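Local coordinates for ABC transporter, solute-binding protein (Staphylococcus aureus, PDB 6LKG) that binds glucose 6-phosphate between two lobes and probably serves as the solute-capturing lipoprotein of an ABC importer, at residues 15-20 / 234-239; 191-196 / 264-269; 206-211 / 272-277. All coordinates share one frame; numbering follows the deposited sequence.

The three contacts interleave along the chain: their first segments come in the order 15-20, 191-196 and 206-211, and their partners follow in the same order at 234-239, 264-269 and 272-277. Contact 1 joins helix 11-25 to helix 230-237. Contacts 2 and 3 both tie the long loop after strand 253-254 back to earlier structure, first to helix 189-197 and then to the loop between strands 202-205 and 213-221. Their centres lie about 16 Å apart, and they touch where the hydroxyl of Tyr206 reaches the 264-269 loop. The centre of contact 1 lies about 22 Å from that of contact 2 and about 30 Å from that of contact 3, so late parts of the chain meet earlier ones at well-separated places.

Contact 1 (15-20 / 234-239); sequences RPILNE and VQYLTS
Tyr236 reaches from helix 230-237 across to helix 11-25 and lays its ring against Ile17, a helix-to-helix contact within the type 2 periplasmic-binding-protein fold. The closest carbon pair is Ile17 CG2 and Tyr236 CE2, 3.4 Å apart, with the methyl approaching the ring obliquely. The phenol end goes further: Tyr236 OH lies 3.0 Å from Ile17 O, a possible hydrogen bond, although its proton has another acceptor within reach. The phenol oxygen also touches the base of the Glu20 side chain, with Glu20 CB 3.3 Å from Tyr236 OH, while the carboxylate bends away. Having CG anti to the backbone N (chi1 174°) turns the tyrosine ring toward helix 11-25.

Beside the ring, the contact becomes purely apolar. Leu237 CD2 meets Ile17 CG2 at 4.1 Å, and Leu18 CD2 approaches the same leucine methyl. Beyond this layer, Leu18 packs on Ile29 and Ile31 of strand 29-33 and Leu237 on Ile218 of strand 213-221, so the pair of helices rests on the sheet. Phe21 turns its ring at about 60° to that of Tyr236. On the tyrosine's own backbone, Tyr236 O accepts from both Ser239 N and Ser239 OG, the hydroxyl bond being 2.8 Å long from Ser239 OG to Tyr236 O.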
# COMPACT_ATOMS: atom_id res chain seq x y z
N ARG B 15 -17.02 11.06 -12.39
CA ARG B 15 -16.50 11.95 -11.36
C ARG B 15 -15.29 12.76 -11.81
O ARG B 15 -15.25 13.97 -11.52
CB ARG B 15 -16.19 11.15 -10.09
CG ARG B 15 -15.92 11.99 -8.85
CD ARG B 15 -17.18 12.71 -8.37
NE ARG B 15 -17.19 14.12 -8.76
CZ ARG B 15 -18.08 15.01 -8.35
NH1 ARG B 15 -19.06 14.65 -7.53
NH2 ARG B 15 -18.00 16.27 -8.76
N PRO B 16 -14.29 12.19 -12.51
CA PRO B 16 -13.17 13.04 -12.97
C PRO B 16 -13.59 14.16 -13.91
O PRO B 16 -13.11 15.29 -13.76
CB PRO B 16 -12.23 12.03 -13.65
CG PRO B 16 -12.55 10.73 -13.00
CD PRO B 16 -14.02 10.76 -12.75
N ILE B 17 -14.45 13.87 -14.88
CA ILE B 17 -14.87 14.88 -15.84
C ILE B 17 -15.65 15.98 -15.13
O ILE B 17 -15.41 17.18 -15.34
CB ILE B 17 -15.71 14.22 -16.95
CG1 ILE B 17 -14.87 13.25 -17.79
CG2 ILE B 17 -16.34 15.26 -17.84
CD1 ILE B 17 -13.79 13.86 -18.60
N LEU B 18 -16.56 15.59 -14.24
CA LEU B 18 -17.37 16.56 -13.51
C LEU B 18 -16.52 17.39 -12.55
O LEU B 18 -16.83 18.56 -12.30
CB LEU B 18 -18.48 15.82 -12.76
CG LEU B 18 -19.54 15.24 -13.70
CD1 LEU B 18 -20.61 14.50 -12.92
CD2 LEU B 18 -20.17 16.29 -14.60
N ASN B 19 -15.44 16.81 -12.02
CA ASN B 19 -14.52 17.57 -11.18
C ASN B 19 -13.86 18.70 -11.96
O ASN B 19 -13.64 19.79 -11.42
CB ASN B 19 -13.44 16.64 -10.60
CG ASN B 19 -13.95 15.81 -9.44
OD1 ASN B 19 -15.04 16.06 -8.91
ND2 ASN B 19 -13.16 14.82 -9.02
N GLU B 20 -13.55 18.46 -13.24
CA GLU B 20 -12.96 19.52 -14.06
C GLU B 20 -13.97 20.61 -14.38
O GLU B 20 -13.62 21.80 -14.41
CB GLU B 20 -12.38 18.92 -15.34
CG GLU B 20 -11.16 18.05 -15.12
CD GLU B 20 -10.11 18.72 -14.24
OE1 GLU B 20 -9.66 18.08 -13.26
OE2 GLU B 20 -9.76 19.88 -14.51
N VAL B 234 -24.24 20.55 -20.09
CA VAL B 234 -24.58 19.71 -21.24
C VAL B 234 -23.64 20.00 -22.40
O VAL B 234 -23.15 19.08 -23.07
CB VAL B 234 -26.05 19.90 -21.64
CG1 VAL B 234 -26.40 19.02 -22.83
CG2 VAL B 234 -26.97 19.61 -20.46
N GLN B 235 -23.36 21.28 -22.66
CA GLN B 235 -22.41 21.65 -23.70
C GLN B 235 -21.04 21.04 -23.41
O GLN B 235 -20.37 20.54 -24.32
CB GLN B 235 -22.25 23.17 -23.77
CG GLN B 235 -23.37 24.00 -24.39
CD GLN B 235 -24.01 23.38 -25.61
OE1 GLN B 235 -25.24 23.30 -25.70
NE2 GLN B 235 -23.19 22.94 -26.57
N TYR B 236 -20.63 21.08 -22.14
CA TYR B 236 -19.34 20.54 -21.74
C TYR B 236 -19.27 19.04 -22.00
O TYR B 236 -18.30 18.53 -22.58
CB TYR B 236 -19.09 20.88 -20.27
CG TYR B 236 -17.87 20.27 -19.64
CD1 TYR B 236 -16.63 20.88 -19.75
CD2 TYR B 236 -17.97 19.11 -18.89
CE1 TYR B 236 -15.51 20.34 -19.16
CE2 TYR B 236 -16.85 18.56 -18.30
CZ TYR B 236 -15.63 19.17 -18.43
OH TYR B 236 -14.52 18.61 -17.83
N LEU B 237 -20.31 18.30 -21.58
CA LEU B 237 -20.29 16.85 -21.72
C LEU B 237 -20.31 16.41 -23.18
O LEU B 237 -19.79 15.33 -23.50
CB LEU B 237 -21.48 16.24 -20.96
CG LEU B 237 -21.45 16.41 -19.44
CD1 LEU B 237 -22.76 15.96 -18.82
CD2 LEU B 237 -20.27 15.66 -18.84
N THR B 238 -20.89 17.21 -24.07
CA THR B 238 -20.94 16.88 -25.49
C THR B 238 -19.86 17.59 -26.30
O THR B 238 -19.84 17.44 -27.53
CB THR B 238 -22.32 17.23 -26.06
OG1 THR B 238 -22.59 18.62 -25.87
CG2 THR B 238 -23.41 16.42 -25.37
N SER B 239 -18.97 18.34 -25.66
CA SER B 239 -17.91 19.03 -26.37
C SER B 239 -16.87 18.03 -26.87
O SER B 239 -16.77 16.90 -26.38
CB SER B 239 -17.25 20.08 -25.47
OG SER B 239 -16.44 19.46 -24.49

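Contact 2 (191-196 / 264-269); sequences DARTWK and DQSIEN
Ser266 is the first residue of the 264-269 loop to touch helix 189-197. Its CB lies 4.4 Å from Lys196 CE, a loose contact with the lysine's long aliphatic chain, whose NZ is hydrogen-bonded to Val202 O. Ser266 OG sits obliquely to the Arg193 guanidinium and donates to Ile267 O at 3.2 Å, in the plane of that carbonyl and on a lone pair.

Ile267 then supplies the main link through its backbone, its CB pointing away from the helix. Arg193 NH2 donates to Ile267 O over 2.9 Å, with a fairly straight N-H...O angle of 161°. The acceptor lies at the edge of the guanidinium, close to its plane, but the nitrogen stands above the carbonyl plane, 59° out of it. Thus two donors grip one oxygen from different directions, and the Tyr206 hydroxyl is bonded there too. An extended chain from CG to NE carries the guanidinium out to the loop; Arg193 NE is buried without a partner.

At Glu268 the backbone N also lies at the guanidinium edge and is hydrogen-bonded with Tyr206 OH. An arginine of a sheet-covering helix thus holds a backbone carbonyl of the long loop between strand 253-254 and helix 286-293, in a type 2 periplasmic-binding-protein fold.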
# COMPACT_ATOMS: atom_id res chain seq x y z
N ASP B 191 -18.35 -1.10 -17.87
CA ASP B 191 -18.24 -1.83 -16.61
C ASP B 191 -17.38 -3.08 -16.77
O ASP B 191 -16.58 -3.40 -15.88
CB ASP B 191 -19.63 -2.19 -16.09
CG ASP B 191 -19.78 -1.94 -14.60
OD1 ASP B 191 -18.91 -1.27 -14.02
OD2 ASP B 191 -20.78 -2.41 -14.02
N ALA B 192 -17.54 -3.79 -17.89
CA ALA B 192 -16.74 -4.99 -18.12
C ALA B 192 -15.25 -4.66 -18.20
O ALA B 192 -14.42 -5.39 -17.64
CB ALA B 192 -17.20 -5.67 -19.41
N ARG B 193 -14.90 -3.57 -18.89
CA ARG B 193 -13.50 -3.22 -19.04
C ARG B 193 -12.87 -2.73 -17.74
O ARG B 193 -11.67 -2.92 -17.53
CB ARG B 193 -13.34 -2.16 -20.12
CG ARG B 193 -13.58 -2.68 -21.51
CD ARG B 193 -13.42 -1.58 -22.53
NE ARG B 193 -13.63 -2.07 -23.88
CZ ARG B 193 -13.71 -1.27 -24.94
NH1 ARG B 193 -13.59 0.04 -24.80
NH2 ARG B 193 -13.91 -1.79 -26.15
N THR B 194 -13.66 -2.09 -16.88
CA THR B 194 -13.13 -1.65 -15.59
C THR B 194 -12.55 -2.83 -14.82
O THR B 194 -11.45 -2.73 -14.26
CB THR B 194 -14.23 -0.97 -14.77
OG1 THR B 194 -14.54 0.30 -15.36
CG2 THR B 194 -13.79 -0.76 -13.33
N TRP B 195 -13.26 -3.95 -14.79
CA TRP B 195 -12.79 -5.11 -14.04
C TRP B 195 -11.76 -5.92 -14.82
O TRP B 195 -10.84 -6.48 -14.22
CB TRP B 195 -13.98 -5.98 -13.64
CG TRP B 195 -14.81 -5.32 -12.58
CD1 TRP B 195 -15.77 -4.38 -12.77
CD2 TRP B 195 -14.72 -5.53 -11.17
NE1 TRP B 195 -16.30 -3.99 -11.56
CE2 TRP B 195 -15.67 -4.69 -10.56
CE3 TRP B 195 -13.93 -6.36 -10.36
CZ2 TRP B 195 -15.86 -4.65 -9.18
CZ3 TRP B 195 -14.12 -6.31 -8.99
CH2 TRP B 195 -15.07 -5.46 -8.42
N LYS B 196 -11.89 -6.00 -16.15
CA LYS B 196 -10.88 -6.69 -16.94
C LYS B 196 -9.53 -5.98 -16.86
O LYS B 196 -8.48 -6.63 -16.78
CB LYS B 196 -11.33 -6.80 -18.40
CG LYS B 196 -10.38 -7.60 -19.28
CD LYS B 196 -10.89 -7.73 -20.71
CE LYS B 196 -9.94 -8.57 -21.56
NZ LYS B 196 -9.88 -9.98 -21.10
N ASP B 264 -8.33 -0.78 -30.54
CA ASP B 264 -7.07 -1.50 -30.59
C ASP B 264 -7.61 -2.45 -29.54
O ASP B 264 -8.63 -3.11 -29.75
CB ASP B 264 -5.90 -0.60 -30.17
CG ASP B 264 -6.07 0.85 -30.60
OD1 ASP B 264 -6.07 1.12 -31.81
OD2 ASP B 264 -6.21 1.71 -29.71
N GLN B 265 -6.94 -2.51 -28.39
CA GLN B 265 -7.25 -3.53 -27.41
C GLN B 265 -8.03 -2.86 -26.27
O GLN B 265 -7.74 -1.71 -25.92
CB GLN B 265 -5.95 -4.24 -26.97
CG GLN B 265 -6.16 -5.69 -26.50
CD GLN B 265 -4.90 -6.43 -26.15
OE1 GLN B 265 -3.79 -5.92 -26.33
NE2 GLN B 265 -5.06 -7.65 -25.66
N SER B 266 -9.00 -3.57 -25.69
CA SER B 266 -9.22 -4.99 -25.95
C SER B 266 -9.89 -5.22 -27.29
O SER B 266 -9.20 -5.51 -28.25
CB SER B 266 -10.07 -5.62 -24.84
OG SER B 266 -11.37 -5.07 -24.79
N ILE B 267 -11.18 -4.94 -27.36
CA ILE B 267 -12.03 -5.23 -28.51
C ILE B 267 -13.38 -4.64 -28.09
O ILE B 267 -13.68 -4.63 -26.89
CB ILE B 267 -12.09 -6.75 -28.84
CG1 ILE B 267 -10.80 -7.32 -29.48
CG2 ILE B 267 -13.31 -7.16 -29.62
CD1 ILE B 267 -9.79 -7.91 -28.47
N GLU B 268 -14.21 -4.15 -29.02
CA GLU B 268 -13.98 -3.99 -30.46
C GLU B 268 -14.16 -2.52 -30.91
O GLU B 268 -14.43 -1.65 -30.09
CB GLU B 268 -14.96 -4.89 -31.22
CG GLU B 268 -14.64 -5.13 -32.67
CD GLU B 268 -13.48 -6.08 -32.86
OE1 GLU B 268 -12.50 -5.71 -33.54
OE2 GLU B 268 -13.51 -7.17 -32.25
N ASN B 269 -14.02 -2.26 -32.22
CA ASN B 269 -14.56 -1.04 -32.80
C ASN B 269 -16.04 -1.23 -33.10
O ASN B 269 -16.56 -2.35 -33.12
CB ASN B 269 -13.83 -0.70 -34.11
CG ASN B 269 -12.53 0.04 -33.88
OD1 ASN B 269 -12.33 0.67 -32.85
ND2 ASN B 269 -11.63 -0.04 -34.86

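Contact 3 (206-211 / 272-277); sequences YPIEGT and NIPLIP
The Tyr206 ring carries Ile273 CD1 over one face, a CH-pi contact in which the methyl lies 4.0 Å from the ring centroid and is displaced toward the rim near CE1. Ile273 CG2 also touches the tyrosine, at CD1, CG and CB. Pro99 and Val101 of strand 92-105 also touch the tyrosine, joining this loop-to-loop contact to the central sheet of the binding-protein fold.

Further along, the backbones meet in a single isolated beta bridge between Thr211 and Leu275. Thr211 N donates to Pro274 O at 2.8 Å, and Ile276 N returns a bond to Thr211 O at 2.9 Å; both are nearly straight, with N-H...O angles of 166°. Pro274 sits at the centre of an inverse gamma turn, and its ring CG packs near Pro207 O. Thr211 crosses Ile273 at about a right angle. Its OG1 stands beside the backbone N (chi1 -64°), which leaves CG2 anti to that N and 4.1 Å from Leu275 CD2.

A type I turn from Pro207 to Gly210 leads into the bridge. Gly210 has no side chain to obstruct Ile276, whose CG1 presses to 3.4 Å from Gly210 C, while Gly210 CA makes a CA-H...O contact of 3.4 Å with Pro274 O.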
# COMPACT_ATOMS: atom_id res chain seq x y z
N TYR B 206 -19.60 -9.90 -27.45
CA TYR B 206 -20.72 -9.21 -28.07
C TYR B 206 -21.63 -10.27 -28.68
O TYR B 206 -21.20 -10.98 -29.60
CB TYR B 206 -20.23 -8.24 -29.14
CG TYR B 206 -19.22 -7.24 -28.61
CD1 TYR B 206 -19.64 -6.06 -28.00
CD2 TYR B 206 -17.86 -7.48 -28.71
CE1 TYR B 206 -18.72 -5.15 -27.51
CE2 TYR B 206 -16.94 -6.58 -28.22
CZ TYR B 206 -17.37 -5.42 -27.62
OH TYR B 206 -16.45 -4.52 -27.14
N PRO B 207 -22.86 -10.43 -28.20
CA PRO B 207 -23.69 -11.57 -28.62
C PRO B 207 -23.81 -11.67 -30.13
O PRO B 207 -24.14 -10.70 -30.82
CB PRO B 207 -25.04 -11.29 -27.95
CG PRO B 207 -24.97 -9.88 -27.44
CD PRO B 207 -23.53 -9.61 -27.17
N ILE B 208 -23.53 -12.87 -30.65
CA ILE B 208 -23.44 -13.07 -32.10
C ILE B 208 -24.81 -12.93 -32.76
O ILE B 208 -24.90 -12.57 -33.94
CB ILE B 208 -22.79 -14.43 -32.39
CG1 ILE B 208 -22.42 -14.55 -33.87
CG2 ILE B 208 -23.71 -15.57 -31.97
CD1 ILE B 208 -21.35 -13.58 -34.31
N GLU B 209 -25.89 -13.20 -32.02
CA GLU B 209 -27.23 -13.08 -32.59
C GLU B 209 -27.64 -11.63 -32.79
O GLU B 209 -28.67 -11.38 -33.42
CB GLU B 209 -28.25 -13.79 -31.70
CG GLU B 209 -27.90 -15.23 -31.39
CD GLU B 209 -27.13 -15.39 -30.10
OE1 GLU B 209 -26.62 -14.37 -29.58
OE2 GLU B 209 -27.01 -16.53 -29.60
N GLY B 210 -26.87 -10.68 -32.27
CA GLY B 210 -27.22 -9.27 -32.35
C GLY B 210 -26.93 -8.55 -31.06
O GLY B 210 -27.55 -8.84 -30.02
N THR B 211 -25.99 -7.61 -31.09
CA THR B 211 -25.61 -6.85 -29.92
C THR B 211 -26.44 -5.58 -29.83
O THR B 211 -26.55 -4.83 -30.81
CB THR B 211 -24.12 -6.51 -29.96
OG1 THR B 211 -23.35 -7.72 -29.91
CG2 THR B 211 -23.74 -5.63 -28.78
N ASN B 272 -17.00 -3.42 -36.23
CA ASN B 272 -16.74 -4.85 -36.14
C ASN B 272 -17.62 -5.55 -35.10
O ASN B 272 -17.37 -6.72 -34.80
CB ASN B 272 -15.27 -5.10 -35.85
CG ASN B 272 -14.35 -4.48 -36.88
OD1 ASN B 272 -14.70 -4.36 -38.05
ND2 ASN B 272 -13.16 -4.08 -36.45
N ILE B 273 -18.59 -4.87 -34.52
CA ILE B 273 -19.50 -5.44 -33.52
C ILE B 273 -20.80 -5.81 -34.23
O ILE B 273 -21.38 -4.96 -34.91
CB ILE B 273 -19.77 -4.48 -32.36
CG1 ILE B 273 -18.50 -4.19 -31.57
CG2 ILE B 273 -20.83 -5.05 -31.42
CD1 ILE B 273 -18.67 -3.12 -30.50
N PRO B 274 -21.29 -7.06 -34.09
CA PRO B 274 -22.54 -7.43 -34.77
C PRO B 274 -23.76 -6.80 -34.12
O PRO B 274 -24.53 -7.47 -33.42
CB PRO B 274 -22.56 -8.96 -34.63
CG PRO B 274 -21.80 -9.22 -33.38
CD PRO B 274 -20.72 -8.17 -33.31
N LEU B 275 -23.96 -5.51 -34.36
CA LEU B 275 -25.06 -4.78 -33.75
C LEU B 275 -26.39 -5.16 -34.37
O LEU B 275 -26.48 -5.49 -35.56
CB LEU B 275 -24.84 -3.28 -33.88
CG LEU B 275 -23.54 -2.73 -33.29
CD1 LEU B 275 -23.28 -1.31 -33.78
CD2 LEU B 275 -23.59 -2.77 -31.77
N ILE B 276 -27.44 -5.12 -33.56
CA ILE B 276 -28.81 -5.25 -34.05
C ILE B 276 -29.09 -4.04 -34.93
O ILE B 276 -28.97 -2.90 -34.45
CB ILE B 276 -29.83 -5.34 -32.91
CG1 ILE B 276 -29.51 -6.52 -31.99
CG2 ILE B 276 -31.24 -5.46 -33.47
CD1 ILE B 276 -30.29 -6.50 -30.69
N PRO B 277 -29.45 -4.22 -36.20
CA PRO B 277 -29.73 -3.05 -37.05
C PRO B 277 -30.92 -2.27 -36.52
O PRO B 277 -31.75 -2.78 -35.77
CB PRO B 277 -30.02 -3.67 -38.42
CG PRO B 277 -30.45 -5.08 -38.12
CD PRO B 277 -29.67 -5.49 -36.91